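Local coordinates for DUF3256 domain-containing protein (Porphyromonas gingivalis W83, PDB 2P3P) that is of unknown function, belongs to the DUF3256 family and can bind a magnesium ion, at residues L35-A49 against V59-Q71. Sequence-based numbering, arbitrary orientation. Where two conformers were deposited one is given.
Sequences LCRRAGHLSGFTHTA and VTFLLNRNFIRIQ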
# COMPACT_ATOMS: atom_id res chain seq x y z
N LEU A 35 -11.79 18.59 -8.74
CA LEU A 35 -10.34 18.36 -8.92
C LEU A 35 -10.01 17.72 -10.27
O LEU A 35 -9.09 18.11 -10.97
CB LEU A 35 -9.80 17.42 -7.82
CG LEU A 35 -8.47 16.67 -8.05
CD1 LEU A 35 -7.29 17.48 -7.52
CD2 LEU A 35 -8.50 15.30 -7.34
N CYS A 36 -10.73 16.65 -10.56
CA CYS A 36 -10.57 15.97 -11.84
C CYS A 36 -10.92 16.87 -13.03
O CYS A 36 -10.23 16.81 -14.04
CB CYS A 36 -11.42 14.71 -11.86
SG CYS A 36 -10.73 13.42 -10.81
N ARG A 37 -11.97 17.68 -12.91
CA ARG A 37 -12.30 18.66 -13.95
C ARG A 37 -11.18 19.65 -14.25
O ARG A 37 -10.89 19.92 -15.42
CB ARG A 37 -13.60 19.41 -13.66
CG ARG A 37 -14.11 20.10 -14.90
CD ARG A 37 -15.50 20.71 -14.77
NE ARG A 37 -16.48 19.76 -14.24
CZ ARG A 37 -16.77 19.60 -12.95
NH1 ARG A 37 -16.16 20.32 -12.01
NH2 ARG A 37 -17.70 18.71 -12.58
N ARG A 38 -10.54 20.17 -13.21
CA ARG A 38 -9.40 21.07 -13.42
C ARG A 38 -8.19 20.32 -14.01
O ARG A 38 -7.38 20.91 -14.75
CB ARG A 38 -9.00 21.75 -12.10
CG ARG A 38 -10.10 22.58 -11.49
CD ARG A 38 -9.61 23.39 -10.29
NE ARG A 38 -9.16 22.52 -9.21
CZ ARG A 38 -9.91 22.07 -8.20
NH1 ARG A 38 -9.36 21.28 -7.28
NH2 ARG A 38 -11.20 22.41 -8.08
N ALA A 39 -8.06 19.04 -13.66
CA ALA A 39 -6.97 18.17 -14.17
C ALA A 39 -7.15 17.84 -15.65
O ALA A 39 -6.17 17.72 -16.39
CB ALA A 39 -6.91 16.87 -13.37
N GLY A 40 -8.40 17.69 -16.06
CA GLY A 40 -8.70 17.14 -17.40
C GLY A 40 -8.36 15.66 -17.34
O GLY A 40 -8.11 15.15 -16.27
N HIS A 41 -8.31 15.00 -18.48
CA HIS A 41 -8.04 13.56 -18.49
C HIS A 41 -6.65 13.23 -17.89
O HIS A 41 -5.67 13.97 -18.05
CB HIS A 41 -8.27 12.96 -19.89
CG HIS A 41 -9.72 12.87 -20.27
ND1 HIS A 41 -10.19 13.15 -21.53
CD2 HIS A 41 -10.81 12.53 -19.53
CE1 HIS A 41 -11.50 12.96 -21.57
NE2 HIS A 41 -11.90 12.59 -20.36
N LEU A 42 -6.62 12.14 -17.13
CA LEU A 42 -5.36 11.60 -16.61
C LEU A 42 -4.53 10.94 -17.71
O LEU A 42 -5.04 10.14 -18.47
CB LEU A 42 -5.65 10.58 -15.52
CG LEU A 42 -6.64 11.03 -14.43
CD1 LEU A 42 -6.53 10.11 -13.20
CD2 LEU A 42 -6.47 12.49 -14.08
N SER A 43 -3.25 11.29 -17.74
CA SER A 43 -2.35 10.83 -18.81
C SER A 43 -1.11 10.19 -18.21
O SER A 43 -1.04 9.93 -17.01
CB SER A 43 -1.92 12.00 -19.67
OG SER A 43 -1.04 12.87 -18.95
N GLY A 44 -0.08 9.99 -19.04
CA GLY A 44 1.19 9.49 -18.54
C GLY A 44 2.02 10.50 -17.76
O GLY A 44 3.06 10.13 -17.16
N PHE A 45 1.57 11.76 -17.79
CA PHE A 45 2.21 12.87 -17.10
C PHE A 45 1.42 13.06 -15.82
O PHE A 45 0.25 13.53 -15.82
CB PHE A 45 2.22 14.12 -17.95
CG PHE A 45 3.01 13.96 -19.21
CD1 PHE A 45 4.37 13.97 -19.17
CD2 PHE A 45 2.37 13.74 -20.42
CE1 PHE A 45 5.09 13.86 -20.30
CE2 PHE A 45 3.10 13.57 -21.58
CZ PHE A 45 4.47 13.61 -21.52
N THR A 46 2.05 12.63 -14.74
CA THR A 46 1.45 12.77 -13.44
C THR A 46 1.07 14.23 -13.16
O THR A 46 1.90 15.16 -13.35
CB THR A 46 2.44 12.26 -12.39
OG1 THR A 46 2.75 10.89 -12.72
CG2 THR A 46 1.88 12.41 -11.00
N HIS A 47 -0.17 14.42 -12.73
CA HIS A 47 -0.71 15.75 -12.40
C HIS A 47 -0.79 15.90 -10.89
O HIS A 47 -1.41 15.08 -10.24
CB HIS A 47 -2.08 15.97 -13.05
CG HIS A 47 -2.74 17.23 -12.62
ND1 HIS A 47 -2.34 18.46 -13.09
CD2 HIS A 47 -3.76 17.47 -11.76
CE1 HIS A 47 -3.12 19.40 -12.57
NE2 HIS A 47 -3.97 18.82 -11.75
N THR A 48 -0.09 16.92 -10.37
CA THR A 48 -0.09 17.22 -8.94
C THR A 48 -1.11 18.30 -8.55
O THR A 48 -1.22 19.34 -9.19
CB THR A 48 1.34 17.64 -8.48
OG1 THR A 48 1.65 18.94 -8.97
CG2 THR A 48 2.34 16.66 -9.01
N ALA A 49 -1.86 18.01 -7.49
CA ALA A 49 -2.87 18.91 -6.98
C ALA A 49 -2.93 18.80 -5.45
O ALA A 49 -2.47 17.80 -4.83
CB ALA A 49 -4.22 18.60 -7.61
N VAL A 59 -5.12 17.48 1.62
CA VAL A 59 -4.94 16.29 0.81
C VAL A 59 -4.12 16.68 -0.42
O VAL A 59 -4.43 17.69 -1.04
CB VAL A 59 -6.33 15.71 0.41
CG1 VAL A 59 -6.17 14.36 -0.28
CG2 VAL A 59 -7.25 15.59 1.64
N THR A 60 -3.06 15.93 -0.73
CA THR A 60 -2.36 16.08 -1.99
C THR A 60 -2.63 14.88 -2.90
O THR A 60 -2.69 13.73 -2.43
CB THR A 60 -0.86 16.24 -1.77
OG1 THR A 60 -0.34 15.03 -1.20
CG2 THR A 60 -0.61 17.39 -0.81
N PHE A 61 -2.72 15.14 -4.19
CA PHE A 61 -2.99 14.11 -5.17
C PHE A 61 -1.89 14.08 -6.22
O PHE A 61 -1.44 15.14 -6.66
CB PHE A 61 -4.31 14.42 -5.90
CG PHE A 61 -5.53 14.36 -5.03
CD1 PHE A 61 -6.24 13.18 -4.90
CD2 PHE A 61 -5.96 15.47 -4.34
CE1 PHE A 61 -7.38 13.13 -4.10
CE2 PHE A 61 -7.10 15.41 -3.55
CZ PHE A 61 -7.78 14.23 -3.43
N LEU A 62 -1.44 12.87 -6.56
CA LEU A 62 -0.74 12.60 -7.79
C LEU A 62 -1.68 11.78 -8.66
O LEU A 62 -2.05 10.69 -8.29
CB LEU A 62 0.55 11.82 -7.55
CG LEU A 62 1.62 12.55 -6.73
CD1 LEU A 62 2.83 11.65 -6.59
CD2 LEU A 62 1.98 13.89 -7.35
N LEU A 63 -2.09 12.36 -9.79
CA LEU A 63 -3.07 11.78 -10.70
C LEU A 63 -2.39 11.38 -12.01
O LEU A 63 -1.97 12.23 -12.77
CB LEU A 63 -4.21 12.77 -10.99
CG LEU A 63 -4.98 13.28 -9.76
CD1 LEU A 63 -5.92 14.41 -10.20
CD2 LEU A 63 -5.77 12.20 -9.04
N ASN A 64 -2.29 10.07 -12.24
CA ASN A 64 -1.72 9.52 -13.45
C ASN A 64 -2.71 8.48 -14.03
O ASN A 64 -3.49 7.89 -13.31
CB ASN A 64 -0.32 8.94 -13.10
CG ASN A 64 0.42 8.36 -14.29
OD1 ASN A 64 -0.02 7.36 -14.89
ND2 ASN A 64 1.57 8.95 -14.62
N ARG A 65 -2.67 8.29 -15.35
CA ARG A 65 -3.55 7.33 -16.04
C ARG A 65 -3.44 5.92 -15.47
O ARG A 65 -4.40 5.14 -15.55
CB ARG A 65 -3.26 7.30 -17.55
CG ARG A 65 -4.33 6.56 -18.37
CD ARG A 65 -3.86 6.19 -19.76
NE ARG A 65 -4.93 5.61 -20.57
CZ ARG A 65 -5.91 6.31 -21.14
NH1 ARG A 65 -5.93 7.64 -21.04
NH2 ARG A 65 -6.83 5.69 -21.86
N ASN A 66 -2.27 5.59 -14.94
CA ASN A 66 -2.01 4.27 -14.38
C ASN A 66 -1.86 4.15 -12.88
O ASN A 66 -1.75 3.04 -12.38
CB ASN A 66 -0.82 3.64 -15.08
CG ASN A 66 -1.09 3.43 -16.55
OD1 ASN A 66 -0.31 3.86 -17.40
ND2 ASN A 66 -2.21 2.78 -16.87
N PHE A 67 -1.90 5.26 -12.16
CA PHE A 67 -1.91 5.18 -10.69
C PHE A 67 -2.33 6.54 -10.10
O PHE A 67 -2.13 7.61 -10.72
CB PHE A 67 -0.51 4.82 -10.18
CG PHE A 67 0.54 5.89 -10.45
CD1 PHE A 67 0.75 6.91 -9.53
CD2 PHE A 67 1.31 5.86 -11.60
CE1 PHE A 67 1.67 7.89 -9.77
CE2 PHE A 67 2.26 6.90 -11.84
CZ PHE A 67 2.42 7.88 -10.93
N ILE A 68 -2.93 6.50 -8.91
CA ILE A 68 -3.25 7.68 -8.12
C ILE A 68 -2.61 7.49 -6.73
O ILE A 68 -2.79 6.45 -6.10
CB ILE A 68 -4.78 7.85 -8.00
CG1 ILE A 68 -5.35 8.20 -9.40
CG2 ILE A 68 -5.14 8.84 -6.89
CD1 ILE A 68 -6.81 8.11 -9.49
N ARG A 69 -1.89 8.52 -6.27
CA ARG A 69 -1.25 8.48 -4.96
C ARG A 69 -1.71 9.71 -4.23
O ARG A 69 -1.53 10.85 -4.71
CB ARG A 69 0.28 8.44 -5.09
CG ARG A 69 1.03 8.26 -3.73
CD ARG A 69 2.55 8.35 -3.87
NE ARG A 69 3.21 7.37 -4.74
CZ ARG A 69 3.53 6.13 -4.42
NH1 ARG A 69 3.16 5.56 -3.26
NH2 ARG A 69 4.16 5.39 -5.31
N ILE A 70 -2.35 9.47 -3.10
CA ILE A 70 -2.90 10.50 -2.25
C ILE A 70 -2.20 10.53 -0.87
O ILE A 70 -2.00 9.48 -0.24
CB ILE A 70 -4.39 10.22 -2.07
CG1 ILE A 70 -5.06 9.97 -3.44
CG2 ILE A 70 -5.05 11.36 -1.42
CD1 ILE A 70 -6.52 9.66 -3.34
N GLN A 71 -1.82 11.71 -0.40
CA GLN A 71 -1.33 11.87 0.94
C GLN A 71 -2.37 12.62 1.75
O GLN A 71 -2.87 13.65 1.31
CB GLN A 71 -0.02 12.66 0.98
CG GLN A 71 1.09 12.06 0.07
CD GLN A 71 1.55 10.64 0.45
OE1 GLN A 71 2.03 9.88 -0.42
NE2 GLN A 71 1.41 10.27 1.71
O HOH W 1 -2.32 12.92 -15.60
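Strands 47-52 and 58-64 form a beta hairpin at one edge of the large antiparallel sheet, and helix 29-39 packs on the face bearing H47, A49, F61 and L63. H47 and L63 exchange two backbone hydrogen bonds, H47 N to L63 O and L63 N to H47 O (both 2.8 Å), and A49 and F61 form a second such pair. From the helix, L35 sets CD2 over the centre of the F61 ring, 3.8 Å from its centroid and 5° off the normal, a CH-pi contact. With CG anti to the backbone N (chi1 160°), the L35 side chain points from the helix at the strand and brings the same methyl to L63 CD1. A39 CB and the edge of the H47 imidazole also meet L63 CD1, and L42 lays CD2 against L63 CB. Beyond the H47-L63 pair, N64 grips the 43-46 turn: its ND2 donates to T46 OG1 (3.0 Å, 162°), nearly in the amide plane, and weakly to G44 O, while OD1 takes N66 N in an Asx turn. R65 N donates to S43 O (2.8 Å), and S43 OG accepts F45 N in an ST turn. A water joins S43 N, F45 O and L63 O. With OD1 and ND2 both engaged, the N64 amide is fixed in rotation and ties two turns together, whereas L35 and A39 join the helix to F61 and L63 by apolar packing, with L42 of the following loop added against L63.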